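Local coordinates for putative mandelate racemase (Bordetella bronchiseptica, PDB 3OZY), which is of unknown function but, as a magnesium-binding enolase-superfamily member, probably abstracts a proton beside the carboxylate of an acid sugar such as m-xylarate, at residues A[32-37]-A[373-378]; A[79-84]-A[112-117]; A[240-245]-A[270-275]. All blocks are in the same frame, centred on the assembly; numbering follows the deposited sequence.

Contact 1 of 3, residues A[32-37]-A[373-378]; sequences NRQMIL and HAWKGE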
loop_
_atom_site.group_PDB
_atom_site.type_symbol
_atom_site.label_atom_id
_atom_site.label_comp_id
_atom_site.label_asym_id
_atom_site.label_seq_id
_atom_site.Cartn_x
_atom_site.Cartn_y
_atom_site.Cartn_z
ATOM N N ASN A 32 13.729 19.134 -1.217
ATOM C CA ASN A 32 14.850 18.631 -2.006
ATOM C C ASN A 32 14.306 17.643 -3.010
ATOM O O ASN A 32 13.451 16.836 -2.651
ATOM C CB ASN A 32 15.896 17.938 -1.123
ATOM C CG ASN A 32 16.553 18.888 -0.148
ATOM O OD1 ASN A 32 17.507 19.597 -0.501
ATOM N ND2 ASN A 32 16.051 18.916 1.082
ATOM N N ARG A 33 14.759 17.709 -4.258
ATOM C CA ARG A 33 14.344 16.722 -5.248
ATOM C C ARG A 33 15.229 15.488 -5.119
ATOM O O ARG A 33 16.453 15.551 -5.275
ATOM C CB ARG A 33 14.367 17.303 -6.667
ATOM C CG ARG A 33 13.433 18.521 -6.872
ATOM C CD ARG A 33 11.979 18.266 -6.397
ATOM N NE ARG A 33 11.333 17.188 -7.147
ATOM C CZ ARG A 33 10.697 17.344 -8.302
ATOM N NH1 ARG A 33 10.576 18.541 -8.863
ATOM N NH2 ARG A 33 10.162 16.289 -8.898
ATOM N N GLN A 34 14.599 14.365 -4.802
ATOM C CA GLN A 34 15.323 13.146 -4.479
ATOM C C GLN A 34 14.891 11.996 -5.373
ATOM O O GLN A 34 13.853 12.056 -6.039
ATOM C CB GLN A 34 15.076 12.768 -3.016
ATOM C CG GLN A 34 15.433 13.891 -2.043
ATOM C CD GLN A 34 15.397 13.470 -0.583
ATOM O OE1 GLN A 34 14.648 12.573 -0.182
ATOM N NE2 GLN A 34 16.207 14.132 0.229
ATOM N N MET A 35 15.694 10.937 -5.361
ATOM C CA MET A 35 15.342 9.708 -6.060
ATOM C C MET A 35 16.226 8.580 -5.581
ATOM O O MET A 35 17.265 8.798 -4.944
ATOM C CB MET A 35 15.543 9.857 -7.571
ATOM C CG MET A 35 17.013 9.940 -7.988
ATOM S SD MET A 35 17.257 10.141 -9.764
ATOM C CE MET A 35 16.711 8.534 -10.343
ATOM N N ILE A 36 15.782 7.366 -5.876
ATOM C CA ILE A 36 16.660 6.210 -5.906
ATOM C C ILE A 36 17.004 5.914 -7.355
ATOM O O ILE A 36 16.116 5.801 -8.200
ATOM C CB ILE A 36 15.957 4.961 -5.339
ATOM C CG1 ILE A 36 15.783 5.067 -3.828
ATOM C CG2 ILE A 36 16.733 3.694 -5.713
ATOM C CD1 ILE A 36 17.082 4.954 -3.038
ATOM N N LEU A 37 18.297 5.791 -7.644
ATOM C CA LEU A 37 18.752 5.273 -8.921
ATOM C C LEU A 37 18.994 3.781 -8.749
ATOM O O LEU A 37 19.922 3.376 -8.045
ATOM C CB LEU A 37 20.040 5.982 -9.371
ATOM C CG LEU A 37 20.657 5.457 -10.667
ATOM C CD1 LEU A 37 19.727 5.670 -11.836
ATOM C CD2 LEU A 37 22.009 6.125 -10.938
ATOM N N HIS A 373 26.076 13.424 -5.388
ATOM C CA HIS A 373 24.779 13.777 -4.808
ATOM C C HIS A 373 24.180 12.696 -3.917
ATOM O O HIS A 373 22.952 12.546 -3.835
ATOM C CB HIS A 373 23.799 14.214 -5.900
ATOM C CG HIS A 373 24.185 15.502 -6.550
ATOM N ND1 HIS A 373 25.083 15.566 -7.593
ATOM C CD2 HIS A 373 23.827 16.780 -6.281
ATOM C CE1 HIS A 373 25.251 16.827 -7.950
ATOM N NE2 HIS A 373 24.498 17.583 -7.171
ATOM N N ALA A 374 25.040 11.962 -3.228
ATOM C CA ALA A 374 24.567 10.982 -2.260
ATOM C C ALA A 374 23.707 11.634 -1.181
ATOM O O ALA A 374 24.050 12.680 -0.628
ATOM C CB ALA A 374 25.739 10.235 -1.638
ATOM N N TRP A 375 22.580 11.003 -0.882
ATOM C CA TRP A 375 21.677 11.449 0.163
ATOM C C TRP A 375 22.364 11.438 1.522
ATOM O O TRP A 375 23.098 10.504 1.849
ATOM C CB TRP A 375 20.473 10.511 0.172
ATOM C CG TRP A 375 19.406 10.752 1.195
ATOM C CD1 TRP A 375 18.714 11.907 1.432
ATOM C CD2 TRP A 375 18.839 9.760 2.059
ATOM N NE1 TRP A 375 17.771 11.699 2.415
ATOM C CE2 TRP A 375 17.833 10.389 2.817
ATOM C CE3 TRP A 375 19.105 8.402 2.278
ATOM C CZ2 TRP A 375 17.081 9.703 3.776
ATOM C CZ3 TRP A 375 18.361 7.722 3.226
ATOM C CH2 TRP A 375 17.363 8.372 3.964
ATOM N N LYS A 376 22.121 12.482 2.309
ATOM C CA LYS A 376 22.685 12.575 3.655
ATOM C C LYS A 376 21.603 12.755 4.721
ATOM O O LYS A 376 21.847 13.327 5.783
ATOM C CB LYS A 376 23.722 13.702 3.735
ATOM C CG LYS A 376 24.921 13.492 2.826
ATOM C CD LYS A 376 25.913 14.641 2.936
ATOM C CE LYS A 376 27.051 14.475 1.941
ATOM N NZ LYS A 376 27.672 13.122 2.030
ATOM N N GLY A 377 20.400 12.272 4.428
ATOM C CA GLY A 377 19.300 12.342 5.376
ATOM C C GLY A 377 18.367 13.533 5.203
ATOM O O GLY A 377 17.441 13.703 5.992
ATOM N N GLU A 378 18.602 14.354 4.180
ATOM C CA GLU A 378 17.729 15.493 3.889
ATOM C C GLU A 378 16.297 15.024 3.617
ATOM O O GLU A 378 16.086 13.930 3.076
ATOM C CB GLU A 378 18.234 16.263 2.669
ATOM C CG GLU A 378 19.659 16.793 2.793
ATOM C CD GLU A 378 20.698 15.874 2.164
ATOM O OE1 GLU A 378 20.444 14.655 2.028
ATOM O OE2 GLU A 378 21.784 16.377 1.806
#
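Gln-34 reaches from residues 32-37 of strand 32-42 to the C-terminal loop of residues 373-378, where its amide meets the backbone of Glu-378 and the indole of Trp-375. The strand is the middle one of the three-stranded antiparallel sheet in the N-terminal capping domain of the enolase fold. The loop, which follows helix 367-372, returns to this domain after the barrel has been completed.

Gln-34, Glu-378 and Asn-32 bury the most surface here, within a total of 139 Å². The Gln-34 chain is extended beyond CG, with chi2 at -171°, which carries NE2 to 2.9 Å from Glu-378 O, with an N-H...O angle of 166°. The bond lies close to the plane of the Gln-34 amide but comes from above the carbonyl plane of Glu-378. That same oxygen takes a second hydrogen bond from Trp-375 NE1, also 2.9 Å from Glu-378 O. This one lies in the carbonyl plane, on a lone pair, and in the ring plane of Trp-375. Two donors thus grip one carbonyl from different directions, and the indole and the Gln-34 amide are turned steeply, 79° apart. Gln-34 NE2 has a further partner in Ser-14 OG of the adjacent strand 5-16.

Asn-32 packs its ND2 at 3.8 Å from Glu-378 CB, while the same nitrogen donates to the carbonyl of Pro-379, just beyond the loop segment. The Trp-375 side chain also rests on Leu-58 and Ala-59 of helix 58-73 and on Arg-63 of the second subunit, so the loop reaches the dimer interface. The Glu-378 chain, bent at chi2, turns its carboxylate back on its own loop, where OE1 receives Lys-376 N on the syn side at 2.8 Å.

Contact 2 of 3, residues A[79-84]-A[112-117]; sequences ANINYL and IALWDL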
loop_
_atom_site.group_PDB
_atom_site.type_symbol
_atom_site.label_atom_id
_atom_site.label_comp_id
_atom_site.label_asym_id
_atom_site.label_seq_id
_atom_site.Cartn_x
_atom_site.Cartn_y
_atom_site.Cartn_z
ATOM N N ALA A 79 16.213 -11.727 -18.485
ATOM C CA ALA A 79 15.390 -11.659 -19.688
ATOM C C ALA A 79 13.922 -11.977 -19.427
ATOM O O ALA A 79 13.058 -11.537 -20.180
ATOM C CB ALA A 79 15.934 -12.587 -20.759
ATOM N N ASN A 80 13.655 -12.762 -18.389
ATOM C CA ASN A 80 12.292 -13.168 -18.032
ATOM C C ASN A 80 11.627 -12.127 -17.143
ATOM O O ASN A 80 11.306 -12.399 -15.983
ATOM C CB ASN A 80 12.317 -14.510 -17.299
ATOM C CG ASN A 80 12.954 -15.608 -18.113
ATOM O OD1 ASN A 80 12.762 -15.689 -19.325
ATOM N ND2 ASN A 80 13.719 -16.468 -17.442
ATOM N N ILE A 81 11.420 -10.933 -17.689
ATOM C CA ILE A 81 10.862 -9.838 -16.904
ATOM C C ILE A 81 9.473 -10.196 -16.402
ATOM O O ILE A 81 9.129 -9.930 -15.250
ATOM C CB ILE A 81 10.806 -8.527 -17.703
ATOM C CG1 ILE A 81 12.192 -8.181 -18.257
ATOM C CG2 ILE A 81 10.291 -7.391 -16.812
ATOM C CD1 ILE A 81 12.241 -6.846 -18.996
ATOM N N ASN A 82 8.676 -10.827 -17.256
ATOM C CA ASN A 82 7.328 -11.213 -16.849
ATOM C C ASN A 82 7.316 -12.184 -15.670
ATOM O O ASN A 82 6.590 -11.980 -14.684
ATOM C CB ASN A 82 6.563 -11.777 -18.044
ATOM C CG ASN A 82 6.249 -10.709 -19.066
ATOM O OD1 ASN A 82 5.655 -9.684 -18.735
ATOM N ND2 ASN A 82 6.645 -10.933 -20.309
ATOM N N TYR A 83 8.133 -13.232 -15.758
ATOM C CA TYR A 83 8.274 -14.159 -14.646
ATOM C C TYR A 83 8.706 -13.426 -13.375
ATOM O O TYR A 83 8.135 -13.629 -12.305
ATOM C CB TYR A 83 9.286 -15.255 -14.997
ATOM C CG TYR A 83 9.684 -16.105 -13.813
ATOM C CD1 TYR A 83 8.784 -16.997 -13.247
ATOM C CD2 TYR A 83 10.957 -16.019 -13.261
ATOM C CE1 TYR A 83 9.131 -17.772 -12.158
ATOM C CE2 TYR A 83 11.317 -16.803 -12.169
ATOM C CZ TYR A 83 10.398 -17.672 -11.625
ATOM O OH TYR A 83 10.736 -18.452 -10.539
ATOM N N LEU A 84 9.715 -12.569 -13.496
ATOM C CA LEU A 84 10.283 -11.919 -12.317
ATOM C C LEU A 84 9.315 -10.952 -11.636
ATOM O O LEU A 84 9.329 -10.822 -10.404
ATOM C CB LEU A 84 11.600 -11.223 -12.666
ATOM C CG LEU A 84 12.721 -12.198 -13.035
ATOM C CD1 LEU A 84 13.923 -11.440 -13.578
ATOM C CD2 LEU A 84 13.122 -13.062 -11.842
ATOM N N ILE A 112 11.651 -1.247 -14.363
ATOM C CA ILE A 112 12.212 -0.333 -15.351
ATOM C C ILE A 112 13.668 -0.703 -15.637
ATOM O O ILE A 112 14.080 -0.741 -16.792
ATOM C CB ILE A 112 12.094 1.138 -14.901
ATOM C CG1 ILE A 112 10.631 1.595 -14.996
ATOM C CG2 ILE A 112 12.960 2.031 -15.774
ATOM C CD1 ILE A 112 10.329 2.911 -14.295
ATOM N N ALA A 113 14.437 -1.004 -14.593
ATOM C CA ALA A 113 15.838 -1.380 -14.790
ATOM C C ALA A 113 15.963 -2.656 -15.628
ATOM O O ALA A 113 16.868 -2.766 -16.458
ATOM C CB ALA A 113 16.560 -1.523 -13.450
ATOM N N LEU A 114 15.060 -3.615 -15.425
ATOM C CA LEU A 114 15.096 -4.838 -16.220
ATOM C C LEU A 114 14.798 -4.548 -17.690
ATOM O O LEU A 114 15.400 -5.143 -18.575
ATOM C CB LEU A 114 14.128 -5.883 -15.667
ATOM C CG LEU A 114 14.501 -6.447 -14.295
ATOM C CD1 LEU A 114 13.431 -7.397 -13.795
ATOM C CD2 LEU A 114 15.856 -7.158 -14.355
ATOM N N TRP A 115 13.868 -3.633 -17.958
ATOM C CA TRP A 115 13.571 -3.251 -19.335
ATOM C C TRP A 115 14.741 -2.491 -19.965
ATOM O O TRP A 115 15.051 -2.678 -21.145
ATOM C CB TRP A 115 12.269 -2.438 -19.416
ATOM C CG TRP A 115 11.039 -3.297 -19.450
ATOM C CD1 TRP A 115 10.208 -3.614 -18.403
ATOM C CD2 TRP A 115 10.504 -3.955 -20.598
ATOM N NE1 TRP A 115 9.186 -4.432 -18.837
ATOM C CE2 TRP A 115 9.340 -4.643 -20.184
ATOM C CE3 TRP A 115 10.886 -4.019 -21.941
ATOM C CZ2 TRP A 115 8.563 -5.394 -21.068
ATOM C CZ3 TRP A 115 10.116 -4.765 -22.816
ATOM C CH2 TRP A 115 8.968 -5.447 -22.375
ATOM N N ASP A 116 15.383 -1.629 -19.186
ATOM C CA ASP A 116 16.557 -0.916 -19.667
ATOM C C ASP A 116 17.644 -1.928 -20.017
ATOM O O ASP A 116 18.264 -1.853 -21.076
ATOM C CB ASP A 116 17.034 0.085 -18.605
ATOM C CG ASP A 116 18.239 0.889 -19.051
ATOM O OD1 ASP A 116 18.209 1.470 -20.157
ATOM O OD2 ASP A 116 19.218 0.952 -18.283
ATOM N N LEU A 117 17.846 -2.895 -19.130
ATOM C CA LEU A 117 18.838 -3.944 -19.323
ATOM C C LEU A 117 18.534 -4.724 -20.599
ATOM O O LEU A 117 19.415 -4.950 -21.432
ATOM C CB LEU A 117 18.855 -4.857 -18.097
ATOM C CG LEU A 117 20.048 -5.799 -17.884
ATOM C CD1 LEU A 117 20.079 -6.261 -16.437
ATOM C CD2 LEU A 117 20.012 -7.002 -18.824
#
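Two helices meet here with their backbones closest at Ile-81 and Leu-114, whose CA atoms are 6.6 Å apart, the first of these residues lying in the opening turn of helix 81-97 and the second within helix 102-122. No hydrogen bond crosses between the segments; the contact is apolar and buries 242 Å². Ile-81 carries most of it. Its CG1 is anti to the carbonyl carbon (chi1 -55°) and the chain continues extended, so CD1 touches both Leu-114 and Trp-115. It lies 3.9 Å from Leu-114 CB, the two side chains sliding past each other in opposite directions. CD1 also sits over one face of the indole, 3.6 Å from the centroid of the five-membered ring of Trp-115 and only 5° off the ring normal, a CH-pi contact centred on the five-membered ring. A turn further along, Leu-84 CD1 meets Leu-114 CD1 at 4.1 Å, their side chains crossing at about a right angle. Trp-115 NE1 bonds Thr-285 OG1 of helix 284-296, joining this helical packing of the N-terminal domain to the barrel. Elsewhere on helix 102-122, Ala-113 and Leu-117 lie against strand 32-42.

Contact 3 of 3, residues A[240-245]-A[270-275]; sequences ILRAQG and AIDVLQ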
loop_
_atom_site.group_PDB
_atom_site.type_symbol
_atom_site.label_atom_id
_atom_site.label_comp_id
_atom_site.label_asym_id
_atom_site.label_seq_id
_atom_site.Cartn_x
_atom_site.Cartn_y
_atom_site.Cartn_z
ATOM N N ILE A 240 -19.410 10.270 -9.282
ATOM C CA ILE A 240 -20.334 11.396 -9.204
ATOM C C ILE A 240 -19.861 12.553 -10.087
ATOM O O ILE A 240 -20.654 13.160 -10.814
ATOM C CB ILE A 240 -20.523 11.838 -7.746
ATOM C CG1 ILE A 240 -21.279 10.745 -6.979
ATOM C CG2 ILE A 240 -21.282 13.170 -7.673
ATOM C CD1 ILE A 240 -21.276 10.903 -5.473
ATOM N N LEU A 241 -18.569 12.855 -10.042
ATOM C CA LEU A 241 -18.026 13.928 -10.879
ATOM C C LEU A 241 -18.168 13.600 -12.365
ATOM O O LEU A 241 -18.602 14.428 -13.161
ATOM C CB LEU A 241 -16.560 14.195 -10.542
ATOM C CG LEU A 241 -16.291 14.741 -9.144
ATOM C CD1 LEU A 241 -14.789 14.777 -8.859
ATOM C CD2 LEU A 241 -16.902 16.130 -9.007
ATOM N N ARG A 242 -17.811 12.377 -12.729
ATOM C CA ARG A 242 -17.905 11.962 -14.113
ATOM C C ARG A 242 -19.356 11.938 -14.606
ATOM O O ARG A 242 -19.633 12.260 -15.765
ATOM C CB ARG A 242 -17.231 10.602 -14.261
ATOM C CG ARG A 242 -17.079 10.155 -15.660
ATOM C CD ARG A 242 -16.084 9.029 -15.738
ATOM N NE ARG A 242 -16.109 8.523 -17.093
ATOM C CZ ARG A 242 -16.939 7.579 -17.518
ATOM N NH1 ARG A 242 -17.793 7.010 -16.675
ATOM N NH2 ARG A 242 -16.902 7.190 -18.784
ATOM N N ALA A 243 -20.280 11.575 -13.719
ATOM C CA ALA A 243 -21.698 11.499 -14.056
ATOM C C ALA A 243 -22.300 12.857 -14.406
ATOM O O ALA A 243 -23.428 12.932 -14.903
ATOM C CB ALA A 243 -22.474 10.858 -12.908
ATOM N N GLN A 244 -21.575 13.944 -14.149
ATOM C CA GLN A 244 -22.096 15.255 -14.519
ATOM C C GLN A 244 -22.067 15.462 -16.032
ATOM O O GLN A 244 -22.691 16.389 -16.541
ATOM C CB GLN A 244 -21.350 16.380 -13.791
ATOM C CG GLN A 244 -21.390 16.242 -12.265
ATOM C CD GLN A 244 -22.794 15.981 -11.727
ATOM O OE1 GLN A 244 -23.707 16.777 -11.948
ATOM N NE2 GLN A 244 -22.971 14.866 -11.021
ATOM N N GLY A 245 -21.346 14.599 -16.741
ATOM C CA GLY A 245 -21.357 14.607 -18.195
ATOM C C GLY A 245 -20.711 15.821 -18.836
ATOM O O GLY A 245 -21.095 16.228 -19.931
ATOM N N ALA A 270 -15.867 5.464 -12.940
ATOM C CA ALA A 270 -15.348 6.529 -12.098
ATOM C C ALA A 270 -14.105 7.223 -12.664
ATOM O O ALA A 270 -13.484 8.021 -11.966
ATOM C CB ALA A 270 -15.059 5.983 -10.698
ATOM N N ILE A 271 -13.728 6.944 -13.909
ATOM C CA ILE A 271 -12.474 7.517 -14.414
ATOM C C ILE A 271 -12.485 7.727 -15.923
ATOM O O ILE A 271 -12.983 6.879 -16.670
ATOM C CB ILE A 271 -11.268 6.629 -13.987
ATOM C CG1 ILE A 271 -9.927 7.357 -14.140
ATOM C CG2 ILE A 271 -11.287 5.268 -14.711
ATOM C CD1 ILE A 271 -8.782 6.588 -13.458
ATOM N N ASP A 272 -11.933 8.856 -16.370
ATOM C CA ASP A 272 -11.753 9.138 -17.796
ATOM C C ASP A 272 -10.310 8.931 -18.241
ATOM O O ASP A 272 -10.051 8.441 -19.342
ATOM C CB ASP A 272 -12.168 10.574 -18.125
ATOM C CG ASP A 272 -13.647 10.807 -17.954
ATOM O OD1 ASP A 272 -14.453 10.091 -18.591
ATOM O OD2 ASP A 272 -13.991 11.710 -17.167
ATOM N N VAL A 273 -9.375 9.349 -17.389
ATOM C CA VAL A 273 -7.952 9.302 -17.705
ATOM C C VAL A 273 -7.225 8.566 -16.589
ATOM O O VAL A 273 -7.201 9.024 -15.440
ATOM C CB VAL A 273 -7.366 10.717 -17.866
ATOM C CG1 VAL A 273 -5.849 10.661 -18.005
ATOM C CG2 VAL A 273 -8.001 11.438 -19.055
ATOM N N LEU A 274 -6.655 7.414 -16.938
ATOM C CA LEU A 274 -5.851 6.632 -16.007
ATOM C C LEU A 274 -4.439 7.188 -16.036
ATOM O O LEU A 274 -3.855 7.320 -17.108
ATOM C CB LEU A 274 -5.838 5.160 -16.414
ATOM C CG LEU A 274 -7.124 4.345 -16.271
ATOM C CD1 LEU A 274 -8.210 4.800 -17.257
ATOM C CD2 LEU A 274 -6.786 2.883 -16.483
ATOM N N GLN A 275 -3.883 7.493 -14.867
ATOM C CA GLN A 275 -2.575 8.147 -14.823
ATOM C C GLN A 275 -1.479 7.282 -14.210
ATOM O O GLN A 275 -0.464 7.785 -13.731
ATOM C CB GLN A 275 -2.679 9.495 -14.120
ATOM C CG GLN A 275 -3.651 10.449 -14.798
ATOM C CD GLN A 275 -3.663 11.787 -14.119
ATOM O OE1 GLN A 275 -4.060 11.902 -12.958
ATOM N NE2 GLN A 275 -3.213 12.816 -14.830
HETATM O O HOH W 1 -15.038 8.737 -20.858
#
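The guanidinium of Arg-242 and the carboxylate of Asp-272 are the two flat groups that meet, their planes 52° apart. Asp-272 OD1 and a water lie at the edge of the guanidinium, near its plane, whereas Ile-271 O approaches it obliquely. Arg-242 NE donates to Asp-272 OD1 at 2.7 Å, with an N-H...O angle of 160°, in a salt bridge. The nitrogen keeps the acceptor within its own plane but meets the carboxylate from above its plane. The direct pairing is single, since Arg-242 NH2 stays 3.8 Å from Asp-272 OD1. The water closes a second path between the charges: it accepts from Arg-242 NH2 and donates to Asp-272 OD1 at 2.7 Å. Arg-242 runs extended from CG to NE, which lays CD alongside the loop backbone, 3.6 Å from Ile-271 N. Arg-242 NH1 bonds the carbonyl of Asp-269, just before the segment, and Asp-272 OD2 accepts from the backbone N of Ile-250; these further bonds help fix the rotation of both groups.

Arg-242 lies on helix 235-242, in the outer layer of the beta/alpha barrel, and Asp-272 directly precedes strand 273-274, two strands on from 225-227. Between them, strand 249-252 pairs in parallel with 273-274, and helix 258-267 packs through Tyr-265 and Ile-266 on Ile-271. The salt bridge therefore joins that helix to the start of a later strand.

In the fold
From the N terminus, the chain enters contact 1 at residues 32-37 and leaves the loop it closes only at residues 373-378, so contacts 2 and 3 are both nested inside it. Contact 2 closes first, a short loop of 27 residues, mostly helical, within the N-terminal domain. Contact 3 follows in series, closing 24 residues that hold strand 249-252 and helix 258-267 of the barrel. No two contacts touch: the centres of contacts 1 and 2 are about 25 Å apart, while contacts 1 and 3 lie on opposite sides of the chain's centre. Contact 2 thus ties two helices of the N-terminal domain and contact 3 a helix and a strand of the barrel, while contact 1 returns the C-terminal tail to the N-terminal sheet.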